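Local structure of 6-O-methylguanine DNA methyltransferase (Enterococcus faecalis, 2B6C) at residues I32-P35 and E36-L40; E61-Y64 and Q65-E68; Q157-L160 and K161-I164; R168-E172 and F173-K177. The protein is of uncharacterised function but, as an all-helical AlkD-like protein, is predicted to repair alkylated DNA. One frame throughout, in Å; residues are numbered along the deposited sequence. Where two conformers were deposited one is given.

Contact 1. Residues I32-P35 and E36-L40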
# COMPACT_ATOMS: atom_id res chain seq x y z
N ILE B 32 4.31 13.51 -23.19
CA ILE B 32 4.83 12.40 -22.39
C ILE B 32 3.78 11.32 -22.21
O ILE B 32 2.91 11.45 -21.34
CB ILE B 32 5.24 12.86 -20.96
CG1 ILE B 32 6.04 14.17 -20.99
CG2 ILE B 32 6.03 11.73 -20.24
CD1 ILE B 32 7.42 14.05 -21.64
N PRO B 33 3.86 10.23 -22.99
CA PRO B 33 2.87 9.16 -22.82
C PRO B 33 2.93 8.55 -21.40
O PRO B 33 3.95 8.67 -20.72
CB PRO B 33 3.26 8.15 -23.91
CG PRO B 33 4.05 9.02 -24.97
CD PRO B 33 4.83 9.93 -24.06
N ALA B 34 1.82 7.94 -20.99
CA ALA B 34 1.62 7.41 -19.64
C ALA B 34 2.76 6.51 -19.14
O ALA B 34 3.30 6.79 -18.07
CB ALA B 34 0.29 6.71 -19.51
N PRO B 35 3.16 5.46 -19.92
CA PRO B 35 4.23 4.61 -19.38
C PRO B 35 5.51 5.39 -19.12
O PRO B 35 6.14 5.19 -18.10
CB PRO B 35 4.43 3.53 -20.46
CG PRO B 35 3.13 3.53 -21.24
CD PRO B 35 2.68 4.97 -21.22
N GLU B 36 5.86 6.32 -20.01
CA GLU B 36 7.02 7.16 -19.78
C GLU B 36 6.81 8.09 -18.59
O GLU B 36 7.71 8.26 -17.77
CB GLU B 36 7.37 7.91 -21.06
CG GLU B 36 7.96 6.99 -22.12
CD GLU B 36 7.16 6.95 -23.39
OE1 GLU B 36 7.65 7.50 -24.42
OE2 GLU B 36 6.04 6.39 -23.36
N ARG B 37 5.60 8.66 -18.46
CA ARG B 37 5.29 9.59 -17.36
C ARG B 37 5.41 8.90 -16.01
O ARG B 37 5.91 9.48 -15.05
CB ARG B 37 3.88 10.19 -17.53
CG ARG B 37 3.57 11.36 -16.57
CD ARG B 37 2.04 11.58 -16.42
NE ARG B 37 1.42 10.57 -15.54
CZ ARG B 37 0.49 9.69 -15.91
NH1 ARG B 37 -0.01 8.85 -15.02
NH2 ARG B 37 0.02 9.66 -17.16
N GLN B 38 4.96 7.65 -15.96
CA GLN B 38 4.97 6.84 -14.76
C GLN B 38 6.39 6.50 -14.35
O GLN B 38 6.73 6.59 -13.17
CB GLN B 38 4.11 5.60 -14.95
CG GLN B 38 2.59 5.94 -14.97
CD GLN B 38 1.73 4.83 -15.61
OE1 GLN B 38 2.17 3.68 -15.76
NE2 GLN B 38 0.49 5.19 -15.99
N ALA B 39 7.25 6.16 -15.31
CA ALA B 39 8.65 5.92 -15.02
C ALA B 39 9.36 7.20 -14.58
O ALA B 39 10.24 7.16 -13.71
CB ALA B 39 9.37 5.27 -16.24
N LEU B 40 8.98 8.34 -15.16
CA LEU B 40 9.65 9.62 -14.86
C LEU B 40 9.23 10.22 -13.51
O LEU B 40 9.98 10.96 -12.87
CB LEU B 40 9.39 10.63 -15.99
CG LEU B 40 9.76 10.24 -17.44
CD1 LEU B 40 9.43 11.39 -18.37
CD2 LEU B 40 11.22 9.81 -17.61
O HOH W 1 0.70 10.77 -19.77

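Contact 2. Residues E61-Y64 and Q65-E68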
# COMPACT_ATOMS: atom_id res chain seq x y z
N GLU B 61 -2.02 20.46 -5.43
CA GLU B 61 -2.55 21.68 -5.98
C GLU B 61 -1.57 22.34 -6.98
O GLU B 61 -2.00 22.72 -8.07
CB GLU B 61 -2.98 22.63 -4.84
CG GLU B 61 -3.31 24.06 -5.29
CD GLU B 61 -4.61 24.19 -6.13
OE1 GLU B 61 -5.44 23.24 -6.21
OE2 GLU B 61 -4.81 25.28 -6.70
N ALA B 62 -0.30 22.51 -6.62
CA ALA B 62 0.68 23.07 -7.58
C ALA B 62 0.81 22.30 -8.90
O ALA B 62 0.80 22.92 -9.96
CB ALA B 62 2.05 23.30 -6.93
N TYR B 63 0.89 20.96 -8.87
CA TYR B 63 0.92 20.18 -10.12
C TYR B 63 -0.38 20.32 -10.94
O TYR B 63 -0.35 20.38 -12.17
CB TYR B 63 1.23 18.70 -9.86
CG TYR B 63 2.70 18.45 -9.59
CD1 TYR B 63 3.62 18.41 -10.64
CD2 TYR B 63 3.17 18.25 -8.30
CE1 TYR B 63 4.98 18.22 -10.39
CE2 TYR B 63 4.50 18.05 -8.04
CZ TYR B 63 5.41 18.04 -9.09
OH TYR B 63 6.75 17.83 -8.83
N TYR B 64 -1.52 20.39 -10.25
CA TYR B 64 -2.80 20.48 -10.96
C TYR B 64 -2.90 21.80 -11.70
O TYR B 64 -3.46 21.87 -12.78
CB TYR B 64 -3.98 20.31 -10.00
CG TYR B 64 -5.21 19.74 -10.69
CD1 TYR B 64 -5.33 18.37 -10.90
CD2 TYR B 64 -6.21 20.58 -11.20
CE1 TYR B 64 -6.43 17.84 -11.54
CE2 TYR B 64 -7.35 20.05 -11.87
CZ TYR B 64 -7.45 18.69 -12.02
OH TYR B 64 -8.53 18.12 -12.68
N GLN B 65 -2.29 22.84 -11.15
CA GLN B 65 -2.41 24.15 -11.77
C GLN B 65 -1.31 24.44 -12.82
O GLN B 65 -1.36 25.47 -13.49
CB GLN B 65 -2.53 25.25 -10.69
CG GLN B 65 -3.67 25.01 -9.62
CD GLN B 65 -5.10 24.75 -10.21
OE1 GLN B 65 -5.44 25.19 -11.32
NE2 GLN B 65 -5.94 24.04 -9.43
N LYS B 66 -0.35 23.53 -13.00
CA LYS B 66 0.63 23.66 -14.08
C LYS B 66 -0.08 23.52 -15.44
O LYS B 66 -1.15 22.92 -15.52
CB LYS B 66 1.77 22.64 -13.92
CG LYS B 66 2.74 22.99 -12.78
CD LYS B 66 3.87 21.97 -12.50
CE LYS B 66 5.01 22.04 -13.55
NZ LYS B 66 5.77 23.37 -13.68
N THR B 67 0.54 24.04 -16.50
CA THR B 67 -0.09 24.18 -17.79
C THR B 67 -0.35 22.88 -18.51
O THR B 67 -1.47 22.65 -18.97
CB THR B 67 0.77 25.10 -18.70
OG1 THR B 67 0.70 26.41 -18.16
CG2 THR B 67 0.22 25.12 -20.15
N GLU B 68 0.68 22.07 -18.62
CA GLU B 68 0.60 20.86 -19.40
C GLU B 68 -0.25 19.81 -18.70
O GLU B 68 -0.19 19.65 -17.46
CB GLU B 68 2.00 20.35 -19.71
CG GLU B 68 2.83 21.38 -20.42
CD GLU B 68 3.53 22.46 -19.52
OE1 GLU B 68 3.29 22.64 -18.29
OE2 GLU B 68 4.33 23.18 -20.12

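Contact 3. Residues Q157-L160 and K161-I164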
# COMPACT_ATOMS: atom_id res chain seq x y z
N GLN B 157 -26.33 -1.68 -4.85
CA GLN B 157 -27.24 -1.80 -5.98
C GLN B 157 -28.18 -0.64 -6.07
O GLN B 157 -28.44 -0.13 -7.15
CB GLN B 157 -28.07 -3.10 -5.87
CG GLN B 157 -27.28 -4.34 -6.22
CD GLN B 157 -28.00 -5.64 -5.88
OE1 GLN B 157 -27.53 -6.72 -6.23
NE2 GLN B 157 -29.16 -5.54 -5.24
N ASP B 158 -28.70 -0.25 -4.91
CA ASP B 158 -29.68 0.82 -4.81
C ASP B 158 -29.12 2.16 -5.27
O ASP B 158 -29.80 2.93 -5.90
CB ASP B 158 -30.17 0.92 -3.36
CG ASP B 158 -30.91 -0.33 -2.93
OD1 ASP B 158 -31.70 -0.86 -3.75
OD2 ASP B 158 -30.72 -0.75 -1.77
N LEU B 159 -27.87 2.41 -4.90
CA LEU B 159 -27.23 3.67 -5.27
C LEU B 159 -26.93 3.68 -6.77
O LEU B 159 -27.18 4.68 -7.44
CB LEU B 159 -25.99 3.94 -4.42
CG LEU B 159 -26.25 4.11 -2.91
CD1 LEU B 159 -24.95 4.48 -2.18
CD2 LEU B 159 -27.33 5.14 -2.61
N LEU B 160 -26.44 2.55 -7.28
CA LEU B 160 -26.18 2.40 -8.70
C LEU B 160 -27.47 2.65 -9.48
O LEU B 160 -27.50 3.48 -10.40
CB LEU B 160 -25.61 1.00 -9.02
CG LEU B 160 -25.39 0.68 -10.52
CD1 LEU B 160 -24.49 1.72 -11.25
CD2 LEU B 160 -24.86 -0.73 -10.69
N LYS B 161 -28.52 1.93 -9.09
CA LYS B 161 -29.81 2.05 -9.73
C LYS B 161 -30.31 3.49 -9.67
O LYS B 161 -30.76 4.00 -10.70
CB LYS B 161 -30.82 1.10 -9.07
CG LYS B 161 -32.21 1.18 -9.69
CD LYS B 161 -33.16 0.08 -9.13
CE LYS B 161 -34.55 0.15 -9.80
NZ LYS B 161 -35.53 -0.77 -9.09
N LYS B 162 -30.22 4.13 -8.50
CA LYS B 162 -30.65 5.53 -8.34
C LYS B 162 -29.95 6.49 -9.28
O LYS B 162 -30.60 7.33 -9.92
CB LYS B 162 -30.49 6.02 -6.89
CG LYS B 162 -31.16 7.38 -6.65
CD LYS B 162 -31.20 7.74 -5.16
CE LYS B 162 -29.82 8.11 -4.61
NZ LYS B 162 -29.98 8.84 -3.31
N ALA B 163 -28.62 6.35 -9.40
CA ALA B 163 -27.85 7.18 -10.32
C ALA B 163 -28.23 6.98 -11.77
O ALA B 163 -28.27 7.95 -12.54
CB ALA B 163 -26.36 7.01 -10.13
N ILE B 164 -28.52 5.74 -12.16
CA ILE B 164 -28.88 5.47 -13.55
C ILE B 164 -30.25 6.07 -13.84
O ILE B 164 -30.45 6.70 -14.90
CB ILE B 164 -28.86 3.96 -13.89
CG1 ILE B 164 -27.44 3.42 -13.80
CG2 ILE B 164 -29.48 3.69 -15.29
CD1 ILE B 164 -27.33 1.92 -13.74

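Contact 4. Residues R168-E172 and F173-K177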
# COMPACT_ATOMS: atom_id res chain seq x y z
N ARG B 168 -31.05 8.70 -16.73
CA ARG B 168 -31.55 7.79 -17.78
C ARG B 168 -31.74 8.46 -19.18
O ARG B 168 -31.31 7.89 -20.20
CB ARG B 168 -32.84 7.08 -17.32
CG ARG B 168 -33.41 6.07 -18.35
CD ARG B 168 -34.74 5.46 -17.89
NE ARG B 168 -35.84 6.44 -17.89
CZ ARG B 168 -36.54 6.80 -18.98
NH1 ARG B 168 -36.25 6.29 -20.18
NH2 ARG B 168 -37.51 7.70 -18.87
N THR B 169 -32.33 9.65 -19.20
CA THR B 169 -32.69 10.37 -20.43
C THR B 169 -31.74 11.52 -20.76
O THR B 169 -32.00 12.30 -21.69
CB THR B 169 -34.12 10.98 -20.32
OG1 THR B 169 -34.12 12.01 -19.32
CG2 THR B 169 -35.12 9.91 -19.93
N THR B 170 -30.67 11.65 -19.98
CA THR B 170 -29.64 12.66 -20.26
C THR B 170 -28.98 12.40 -21.62
O THR B 170 -28.51 11.31 -21.89
CB THR B 170 -28.61 12.69 -19.13
OG1 THR B 170 -29.28 12.97 -17.90
CG2 THR B 170 -27.54 13.77 -19.39
N GLU B 171 -28.96 13.42 -22.46
CA GLU B 171 -28.47 13.38 -23.83
C GLU B 171 -26.96 13.18 -23.91
O GLU B 171 -26.42 12.56 -24.86
CB GLU B 171 -28.83 14.71 -24.50
CG GLU B 171 -30.13 15.38 -24.00
CD GLU B 171 -29.99 16.13 -22.64
OE1 GLU B 171 -28.93 16.76 -22.39
OE2 GLU B 171 -30.95 16.09 -21.84
N GLU B 172 -26.25 13.74 -22.93
CA GLU B 172 -24.80 13.76 -22.91
C GLU B 172 -24.12 12.38 -23.11
O GLU B 172 -24.30 11.46 -22.30
CB GLU B 172 -24.31 14.41 -21.60
CG GLU B 172 -22.80 14.40 -21.45
CD GLU B 172 -22.10 15.05 -22.63
OE1 GLU B 172 -22.38 16.23 -22.94
OE2 GLU B 172 -21.27 14.39 -23.26
N PHE B 173 -23.33 12.29 -24.19
CA PHE B 173 -22.50 11.12 -24.49
C PHE B 173 -21.71 10.61 -23.27
O PHE B 173 -21.71 9.43 -23.00
CB PHE B 173 -21.53 11.40 -25.66
CG PHE B 173 -20.45 10.35 -25.83
CD1 PHE B 173 -20.69 9.17 -26.55
CD2 PHE B 173 -19.18 10.52 -25.22
CE1 PHE B 173 -19.69 8.19 -26.69
CE2 PHE B 173 -18.18 9.54 -25.34
CZ PHE B 173 -18.44 8.37 -26.08
N PHE B 174 -21.04 11.50 -22.55
CA PHE B 174 -20.20 11.05 -21.44
C PHE B 174 -21.02 10.53 -20.27
O PHE B 174 -20.51 9.85 -19.38
CB PHE B 174 -19.26 12.15 -20.97
CG PHE B 174 -18.19 12.50 -21.98
CD1 PHE B 174 -18.27 13.68 -22.71
CD2 PHE B 174 -17.11 11.64 -22.20
CE1 PHE B 174 -17.26 14.00 -23.64
CE2 PHE B 174 -16.12 11.96 -23.13
CZ PHE B 174 -16.20 13.14 -23.85
N ILE B 175 -22.31 10.87 -20.25
CA ILE B 175 -23.19 10.33 -19.23
C ILE B 175 -23.75 8.98 -19.67
O ILE B 175 -23.71 8.01 -18.91
CB ILE B 175 -24.28 11.36 -18.83
CG1 ILE B 175 -23.69 12.47 -17.95
CG2 ILE B 175 -25.46 10.66 -18.18
CD1 ILE B 175 -23.29 12.02 -16.52
N GLN B 176 -24.19 8.87 -20.92
CA GLN B 176 -24.78 7.61 -21.37
C GLN B 176 -23.70 6.50 -21.39
O GLN B 176 -23.98 5.35 -21.02
CB GLN B 176 -25.49 7.76 -22.72
CG GLN B 176 -26.79 8.59 -22.65
CD GLN B 176 -27.74 8.00 -21.65
OE1 GLN B 176 -27.85 6.79 -21.56
NE2 GLN B 176 -28.39 8.83 -20.85
N LYS B 177 -22.50 6.86 -21.82
CA LYS B 177 -21.33 6.01 -21.77
C LYS B 177 -21.06 5.51 -20.36
O LYS B 177 -20.77 4.34 -20.17
CB LYS B 177 -20.12 6.79 -22.24
CG LYS B 177 -19.35 6.12 -23.35
CD LYS B 177 -18.57 4.96 -22.81
CE LYS B 177 -17.49 4.59 -23.76
NZ LYS B 177 -17.64 3.15 -24.18
O HOH W 2 -30.15 5.44 -20.54

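Contact 1. Residues I32-P35 and E36-L40
P33 O receives the N-H of R37 at 2.8 Å, and with this bond the hydrogen-bonding ladder of helix 34-48 begins, P33 standing at the N-cap position. The next rungs are Q38 N to A34 O, 2.8 Å, and A39 N to P35 O, 3.2 Å. The example illustrates why proline is tolerated in the first turn of a helix: the ladder needs no N-H from P35, whose ring nitrogen has none to give. Ahead of the helix, I32 sends CG2 forward against the opening turn, because that methyl is anti to its own backbone nitrogen. It comes to 3.6 Å from R37 N and meets L40 CD1 at 3.9 Å, a small apolar contact tying the lead-in of the helix to L40. R37 leans to a different side. Its chain bends at chi3 (76°), which lays one face of the guanidinium over A34 O and brings NH2 2.9 Å from the oxygen of water 1. That water lies in the guanidinium plane and donates in turn to I32 O at 2.8 Å, linking the arginine to the chain just before the helix. The two terminal nitrogens of R37 are thus divided, NH2 serving the water and NH1 a salt bridge to D77. Q38, extended beyond CG, runs back over A34 with NE2 beside A34 CB. Since D77 lies on helix 69-81, whose E70 and Y73 also touch R37 and whose E70 accepts the N-H of I32, while F9 covers I32, R37 and L40, the start of helix 34-48 is fixed between that helix and the N-terminal loop.

Contact 2. Residues E61-Y64 and Q65-E68
E61 and Q65 meet because both chains fold at their second torsion: E61 (chi2 70°) curls its carboxylate forward along the helix, and Q65 (chi2 -53°) turns its amide back to it. Carboxylate and amide planes end up 38° apart, and Q65 NE2 reaches both oxygens weakly, E61 OE1 at 3.4 Å on a nearly straight line and E61 OE2 at 3.2 Å on a bent one. The same nitrogen sits at the edge of the Y64 ring, 3.9 Å from Y64 CD2. On another side of the helix K66 lies alongside Y63, its CD 4.0 Å from Y63 CD1, before its end bends away to a cation-pi contact with Y71. The backbone loosens toward the end of helix 53-65: Q65 N bonds to E61 O at 3.1 Å and weakly to A62 O, whereas K66 N gives its better bond to Y63 O, 3.3 Å away, and only a weak one to A62 O. The weak E61-Q65 bonds are one part of a wider polar network. The stronger partner of E61 is the hydroxyl of Y97, bonded to OE1; Q65 NE2 also serves Q100, and K101 bonds to Y64 O, where its charge would probably offset the negative end of the helix.

Contact 3. Residues Q157-L160 and K161-I164
The contact of L160 with I164 is a textbook i to i+4 pair on helix 157-166, joining residues one turn apart on its buried side. L160 has CG anti to the backbone nitrogen (chi1 176°), which throws the leucine branch forward, and its CD1 meets I164 CD1 at 3.8 Å, the two chains crossing at a slant. I164 leans back to receive it, CG1 passing 3.4 Å from L160 O. That carbonyl also accepts I164 N at 3.0 Å, so backbone and side chains tie together the same two residues. The other backbone bonds are regular, K161 N to Q157 O, K162 N to D158 O and A163 N to L159 O all lying within 3.0 Å. The two lysines leave the helix in different ways. K161 is extended throughout and reaches a salt bridge with E200; K162 bends at chi3 (72°), its CE lying 4.4 Å from L159 CD2, and ends in a cation-pi contact with Y133. The sides of such a helix are shared among its neighbours. I164 packs on I179, S182 and L183 of helix 173-186, and L160 meets S182 as well. W193 of helix 191-200 lies against Q157, L160 and K161, and F129 of helix 125-132 touches L159, K162 and A163, so that three helices pack against parts of its surface, while D158 and K162 remain largely exposed.

Contact 4. Residues R168-E172 and F173-K177
E172 and Q176 face the start of helix 173-186 in opposite roles, one side chain accepting from the helix and the other reaching back from it. The chi1 of E172, 177°, points CG away from its N, and the fold at chi2 curls the carboxylate round to the first turn. OE2 then takes F174 N at 3.0 Å, almost perfectly straight (177°), through its anti lone pair; this is an N-cap made by glutamate. The backbone of E172 helps as well, its O accepting both Q176 N and I175 N, each at 2.9 Å. Q176 bends at chi2 so that its amide turns into the preceding loop. NE2 meets T170 O at 2.7 Å on a lone pair in the carbonyl plane, and makes a weaker bond to R168 O at 3.1 Å. Water 2 completes the bridge, donating to R168 O at 2.7 Å and to Q176 OE1 at 2.9 Å. Beside these, T170 CG2 rests 3.9 Å from I175 CG2, an apolar contact joining loop and helix. The aromatic pair is placed beside the cap, F173 setting CD2 over the centre of the F174 ring, while W103 meets F174 edge-to-face. The chemistry implies two kinds of stabilisation: the carboxylate of E172 probably gains from the positive end of the helix, while the buried amide of Q176 is satisfied at both ends, since S204 also bonds to OE1 and D167 O gives NE2 a further weak acceptor.

The four contacts are local, and their relation lies in the helices they share. Contacts 1 and 2, on consecutive helices, have centres about 17 Å apart; helix 69-81 bridges them, touching R37 in the one and Y63 and Y64 in the other. Contacts 3 and 4 adjoin in sequence, centres about 15 Å apart, and helix 173-186, which contact 4 starts, later packs on I164 of contact 3. Between the pairs, contacts 2 and 4 come to about 14 Å at their nearest atoms, whereas the centres of contacts 1 and 3 are about 36 Å apart. These contacts do not identify an active site; a glycerol, probably from the crystallisation liquor, bonds to T67 and E68 of contact 2.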